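Local coordinates for N-acetyltransferase family protein (Bacillus anthracis, PDB 3LNB), which probably transfers the acetyl group of acetyl-coenzyme A to arylamines, and thereby inactivates the antibacterial drug sulfamethoxazole, at residues A[115-124]-A[135-144]. The protein carries 1 engineered substitution. Residues are numbered along the deposited sequence; the frame is centred on the assembly and turned at random.
With COA (coenzyme A), chain B.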
loop_
_atom_site.group_PDB
_atom_site.type_symbol
_atom_site.label_atom_id
_atom_site.label_comp_id
_atom_site.label_asym_id
_atom_site.label_seq_id
_atom_site.Cartn_x
_atom_site.Cartn_y
_atom_site.Cartn_z
ATOM N N PHE A 115 -17.779 7.300 -0.840
ATOM C CA PHE A 115 -17.703 6.197 -1.791
ATOM C C PHE A 115 -18.225 4.923 -1.145
ATOM O O PHE A 115 -18.241 4.801 0.082
ATOM C CB PHE A 115 -16.265 5.943 -2.256
ATOM C CG PHE A 115 -15.736 6.976 -3.210
ATOM C CD1 PHE A 115 -15.119 8.129 -2.740
ATOM C CD2 PHE A 115 -15.856 6.792 -4.584
ATOM C CE1 PHE A 115 -14.625 9.089 -3.624
ATOM C CE2 PHE A 115 -15.369 7.745 -5.480
ATOM C CZ PHE A 115 -14.752 8.896 -5.003
ATOM N N GLN A 116 -18.661 3.987 -1.983
ATOM C CA GLN A 116 -19.144 2.691 -1.524
ATOM C C GLN A 116 -17.893 1.807 -1.494
ATOM O O GLN A 116 -17.517 1.204 -2.506
ATOM C CB GLN A 116 -20.155 2.102 -2.515
ATOM C CG GLN A 116 -21.497 2.801 -2.577
ATOM C CD GLN A 116 -22.400 2.198 -3.649
ATOM O OE1 GLN A 116 -22.556 2.755 -4.738
ATOM N NE2 GLN A 116 -22.983 1.041 -3.349
ATOM N N VAL A 117 -17.244 1.747 -0.340
ATOM C CA VAL A 117 -16.032 0.961 -0.210
ATOM C C VAL A 117 -16.027 0.058 1.007
ATOM O O VAL A 117 -16.754 0.291 1.966
ATOM C CB VAL A 117 -14.792 1.876 -0.110
ATOM C CG1 VAL A 117 -14.574 2.618 -1.420
ATOM C CG2 VAL A 117 -14.972 2.869 1.031
ATOM N N TYR A 118 -15.216 -0.991 0.944
ATOM C CA TYR A 118 -15.038 -1.902 2.067
ATOM C C TYR A 118 -13.677 -2.578 1.933
ATOM O O TYR A 118 -13.117 -2.661 0.837
ATOM C CB TYR A 118 -16.169 -2.942 2.166
ATOM C CG TYR A 118 -16.304 -3.906 1.013
ATOM C CD1 TYR A 118 -17.037 -3.568 -0.127
ATOM C CD2 TYR A 118 -15.723 -5.179 1.076
ATOM C CE1 TYR A 118 -17.193 -4.478 -1.178
ATOM C CE2 TYR A 118 -15.871 -6.093 0.034
ATOM C CZ TYR A 118 -16.604 -5.740 -1.085
ATOM O OH TYR A 118 -16.753 -6.649 -2.103
ATOM N N LYS A 119 -13.140 -3.030 3.062
ATOM C CA LYS A 119 -11.839 -3.678 3.099
ATOM C C LYS A 119 -11.971 -5.193 3.029
ATOM O O LYS A 119 -12.959 -5.758 3.501
ATOM C CB LYS A 119 -11.108 -3.310 4.400
ATOM C CG LYS A 119 -10.922 -1.817 4.633
ATOM C CD LYS A 119 -10.199 -1.531 5.950
ATOM C CE LYS A 119 -11.067 -1.835 7.163
ATOM N NZ LYS A 119 -12.292 -0.994 7.192
ATOM N N VAL A 120 -10.973 -5.845 2.436
ATOM C CA VAL A 120 -10.948 -7.305 2.341
ATOM C C VAL A 120 -9.507 -7.748 2.538
ATOM O O VAL A 120 -8.578 -6.978 2.317
ATOM C CB VAL A 120 -11.445 -7.834 0.964
ATOM C CG1 VAL A 120 -12.849 -7.325 0.679
ATOM C CG2 VAL A 120 -10.475 -7.437 -0.144
ATOM N N ALA A 121 -9.318 -8.985 2.974
ATOM C CA ALA A 121 -7.972 -9.479 3.175
ATOM C C ALA A 121 -7.455 -10.068 1.870
ATOM O O ALA A 121 -8.229 -10.431 0.982
ATOM C CB ALA A 121 -7.957 -10.531 4.272
ATOM N N GLY A 122 -6.137 -10.148 1.768
ATOM C CA GLY A 122 -5.504 -10.713 0.593
ATOM C C GLY A 122 -4.276 -11.473 1.054
ATOM O O GLY A 122 -3.805 -11.282 2.174
ATOM N N THR A 123 -3.769 -12.341 0.191
ATOM C CA THR A 123 -2.589 -13.138 0.485
ATOM C C THR A 123 -1.669 -12.945 -0.716
ATOM O O THR A 123 -2.041 -13.265 -1.846
ATOM C CB THR A 123 -2.953 -14.637 0.633
ATOM O OG1 THR A 123 -3.950 -14.794 1.650
ATOM C CG2 THR A 123 -1.724 -15.454 1.012
ATOM N N VAL A 124 -0.478 -12.408 -0.470
ATOM C CA VAL A 124 0.488 -12.149 -1.540
ATOM C C VAL A 124 1.272 -13.407 -1.924
ATOM O O VAL A 124 1.477 -14.293 -1.100
ATOM C CB VAL A 124 1.504 -11.048 -1.110
ATOM C CG1 VAL A 124 2.503 -10.786 -2.227
ATOM C CG2 VAL A 124 0.769 -9.766 -0.751
ATOM N N ASP A 135 -1.099 -16.161 5.220
ATOM C CA ASP A 135 -2.524 -15.955 4.957
ATOM C C ASP A 135 -2.988 -14.568 5.403
ATOM O O ASP A 135 -2.726 -14.145 6.531
ATOM C CB ASP A 135 -3.372 -17.006 5.695
ATOM C CG ASP A 135 -3.327 -18.386 5.044
ATOM O OD1 ASP A 135 -2.721 -18.542 3.965
ATOM O OD2 ASP A 135 -3.917 -19.326 5.624
ATOM N N ASP A 136 -3.690 -13.874 4.512
ATOM C CA ASP A 136 -4.225 -12.543 4.794
ATOM C C ASP A 136 -3.198 -11.521 5.253
ATOM O O ASP A 136 -3.459 -10.764 6.184
ATOM C CB ASP A 136 -5.328 -12.624 5.848
ATOM C CG ASP A 136 -6.414 -13.599 5.475
ATOM O OD1 ASP A 136 -6.619 -13.810 4.267
ATOM O OD2 ASP A 136 -7.071 -14.140 6.390
ATOM N N GLY A 137 -2.037 -11.503 4.605
ATOM C CA GLY A 137 -0.997 -10.556 4.966
ATOM C C GLY A 137 -1.063 -9.280 4.136
ATOM O O GLY A 137 -0.076 -8.554 4.006
ATOM N N HIS A 138 -2.227 -9.014 3.556
ATOM C CA HIS A 138 -2.430 -7.813 2.757
ATOM C C HIS A 138 -3.865 -7.368 2.965
ATOM O O HIS A 138 -4.742 -8.191 3.219
ATOM C CB HIS A 138 -2.172 -8.090 1.269
ATOM C CG HIS A 138 -2.237 -6.865 0.404
ATOM N ND1 HIS A 138 -1.918 -5.606 0.869
ATOM C CD2 HIS A 138 -2.529 -6.716 -0.911
ATOM C CE1 HIS A 138 -2.008 -4.735 -0.122
ATOM N NE2 HIS A 138 -2.376 -5.382 -1.213
ATOM N N VAL A 139 -4.086 -6.062 2.882
ATOM C CA VAL A 139 -5.409 -5.479 3.051
ATOM C C VAL A 139 -5.632 -4.514 1.898
ATOM O O VAL A 139 -4.790 -3.654 1.632
ATOM C CB VAL A 139 -5.521 -4.698 4.384
ATOM C CG1 VAL A 139 -6.842 -3.944 4.434
ATOM C CG2 VAL A 139 -5.401 -5.657 5.571
ATOM N N ILE A 140 -6.756 -4.670 1.207
ATOM C CA ILE A 140 -7.082 -3.805 0.080
ATOM C C ILE A 140 -8.509 -3.302 0.181
ATOM O O ILE A 140 -9.266 -3.727 1.053
ATOM C CB ILE A 140 -6.913 -4.535 -1.265
ATOM C CG1 ILE A 140 -7.875 -5.718 -1.343
ATOM C CG2 ILE A 140 -5.468 -5.007 -1.421
ATOM C CD1 ILE A 140 -7.792 -6.489 -2.643
ATOM N N ILE A 141 -8.865 -2.393 -0.724
ATOM C CA ILE A 141 -10.193 -1.798 -0.761
ATOM C C ILE A 141 -10.966 -2.203 -2.007
ATOM O O ILE A 141 -10.412 -2.250 -3.103
ATOM C CB ILE A 141 -10.106 -0.247 -0.760
ATOM C CG1 ILE A 141 -9.526 0.251 0.565
ATOM C CG2 ILE A 141 -11.479 0.357 -1.007
ATOM C CD1 ILE A 141 -9.123 1.715 0.532
ATOM N N ILE A 142 -12.248 -2.502 -1.833
ATOM C CA ILE A 142 -13.103 -2.836 -2.961
ATOM C C ILE A 142 -14.106 -1.686 -3.051
ATOM O O ILE A 142 -14.778 -1.364 -2.074
ATOM C CB ILE A 142 -13.854 -4.172 -2.750
ATOM C CG1 ILE A 142 -12.848 -5.315 -2.590
ATOM C CG2 ILE A 142 -14.788 -4.438 -3.923
ATOM C CD1 ILE A 142 -11.898 -5.476 -3.764
ATOM N N LEU A 143 -14.177 -1.059 -4.219
ATOM C CA LEU A 143 -15.072 0.070 -4.448
ATOM C C LEU A 143 -16.166 -0.277 -5.444
ATOM O O LEU A 143 -15.894 -0.866 -6.493
ATOM C CB LEU A 143 -14.288 1.274 -5.000
ATOM C CG LEU A 143 -15.155 2.399 -5.596
ATOM C CD1 LEU A 143 -15.737 3.238 -4.473
ATOM C CD2 LEU A 143 -14.337 3.275 -6.529
ATOM N N HIS A 144 -17.400 0.089 -5.110
ATOM C CA HIS A 144 -18.522 -0.153 -6.004
ATOM C C HIS A 144 -18.928 1.198 -6.570
ATOM O O HIS A 144 -19.300 2.104 -5.824
ATOM C CB HIS A 144 -19.714 -0.766 -5.268
ATOM C CG HIS A 144 -20.767 -1.296 -6.188
ATOM N ND1 HIS A 144 -20.576 -2.421 -6.962
ATOM C CD2 HIS A 144 -21.991 -0.818 -6.516
ATOM C CE1 HIS A 144 -21.635 -2.612 -7.728
ATOM N NE2 HIS A 144 -22.507 -1.652 -7.478
HETATM N N1A COA B . 9.983 -6.900 3.907
HETATM C C2A COA B . 11.183 -6.454 4.236
HETATM N N3A COA B . 12.137 -6.296 3.334
HETATM C C4A COA B . 11.908 -6.587 2.047
HETATM C C5A COA B . 10.662 -7.062 1.664
HETATM C C6A COA B . 9.683 -7.214 2.639
HETATM N N6A COA B . 8.467 -7.648 2.317
HETATM N N7A COA B . 10.694 -7.256 0.349
HETATM C C8A COA B . 11.906 -6.915 -0.081
HETATM N N9A COA B . 12.649 -6.503 0.946
HETATM C C1B COA B . 14.016 -5.939 0.852
HETATM C C2B COA B . 15.026 -6.894 0.217
HETATM O O2B COA B . 15.485 -7.837 1.190
HETATM C C3B COA B . 16.140 -5.914 -0.149
HETATM O O3B COA B . 17.067 -5.775 0.931
HETATM P P3B COA B . 18.618 -5.504 0.594
HETATM O O7A COA B . 18.795 -4.468 -0.447
HETATM O O8A COA B . 19.323 -5.109 1.986
HETATM O O9A COA B . 19.212 -6.932 0.151
HETATM C C4B COA B . 15.395 -4.598 -0.385
HETATM O O4B COA B . 14.012 -4.853 -0.087
HETATM C C5B COA B . 15.502 -4.151 -1.843
HETATM O O5B COA B . 14.903 -5.129 -2.696
HETATM P P1A COA B . 15.076 -5.002 -4.289
HETATM O O1A COA B . 14.105 -6.113 -4.932
HETATM O O2A COA B . 16.486 -5.181 -4.701
HETATM O O3A COA B . 14.517 -3.545 -4.683
HETATM P P2A COA B . 12.956 -3.186 -4.845
HETATM O O4A COA B . 12.615 -3.433 -6.398
HETATM O O5A COA B . 12.704 -1.785 -4.439
HETATM O O6A COA B . 12.095 -4.262 -4.012
HETATM C CBP COA B . 10.153 -3.757 -2.590
HETATM C CCP COA B . 11.662 -4.003 -2.673
HETATM C CDP COA B . 9.811 -2.429 -3.270
HETATM C CEP COA B . 9.737 -3.697 -1.119
HETATM C CAP COA B . 9.406 -4.904 -3.274
HETATM O OAP COA B . 9.778 -6.143 -2.665
HETATM C C9P COA B . 7.890 -4.738 -3.151
HETATM O O9P COA B . 7.289 -3.880 -3.797
HETATM N N8P COA B . 7.307 -5.594 -2.313
HETATM C C7P COA B . 5.858 -5.618 -2.066
HETATM C C6P COA B . 5.576 -5.811 -0.573
HETATM C C5P COA B . 4.127 -6.245 -0.336
HETATM O O5P COA B . 3.767 -7.389 -0.607
HETATM N N4P COA B . 3.322 -5.325 0.188
HETATM C C3P COA B . 1.905 -5.608 0.461
HETATM C C2P COA B . 1.742 -6.398 1.761
HETATM S S1P COA B . 2.125 -5.437 3.272
HETATM O O HOH W 1 -18.796 4.461 -4.640
HETATM O O HOH W 2 0.176 -12.108 2.484
#
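Y118 lies against I142 across the two strands of an antiparallel beta hairpin, a clear case of how a twisted sheet sorts its bumps by face. The convex part is the CB of I142, which sits over one face of the tyrosine ring, 3.8 Å from its centroid and displaced toward the rim, as a CH-pi contact; CG2 reaches on to the hydroxyl. With CG of Y118 held between its backbone N and carbonyl carbon (chi1 63°), the ring folds over its neighbour. The CG1 atoms of I142 and V120 touch, with the side chains crossing at about a right angle, and V120 in turn pushes CG2 against I140 CG1 at 3.3 Å, a tight fit. These side chains share one face with H138, where strand 216-225 packs on Y118 and I140.

On the face of V117 and I141 the bump is L143 CD1. L143 CD1 comes to 3.3 Å from V117 CG1 and also meets CB of F115, the residue leading into the strand, while I141 CG2 abuts V117 CB; helix 99-112 covers V117 and I141. Paired backbone bonds knit the middle, such as I142 N to Y118 O at 2.8 Å. Toward Q116 and H144 a water joins the strands, accepting from Q116 N and donating to H144 O.

The turn-proximal end is more irregular: T123 OG1 accepts a nearly straight bond from D136 N (168°), and G122 N bonds H138 O at 2.8 Å, whereas the bond from H138 N to G122 O is weak. G122 offers no side chain beside H138, whose ring has coenzyme A C3P over one face, 3.8 Å from ND1, and whose NE2 bonds D153. With C99 nearby, this is consistent with the Cys-His-Asp triad of arylamine N-acetyltransferases; the apolar packing of mid-strand gives way here to polar groups, the imidazole lying beside the cofactor's thiol end.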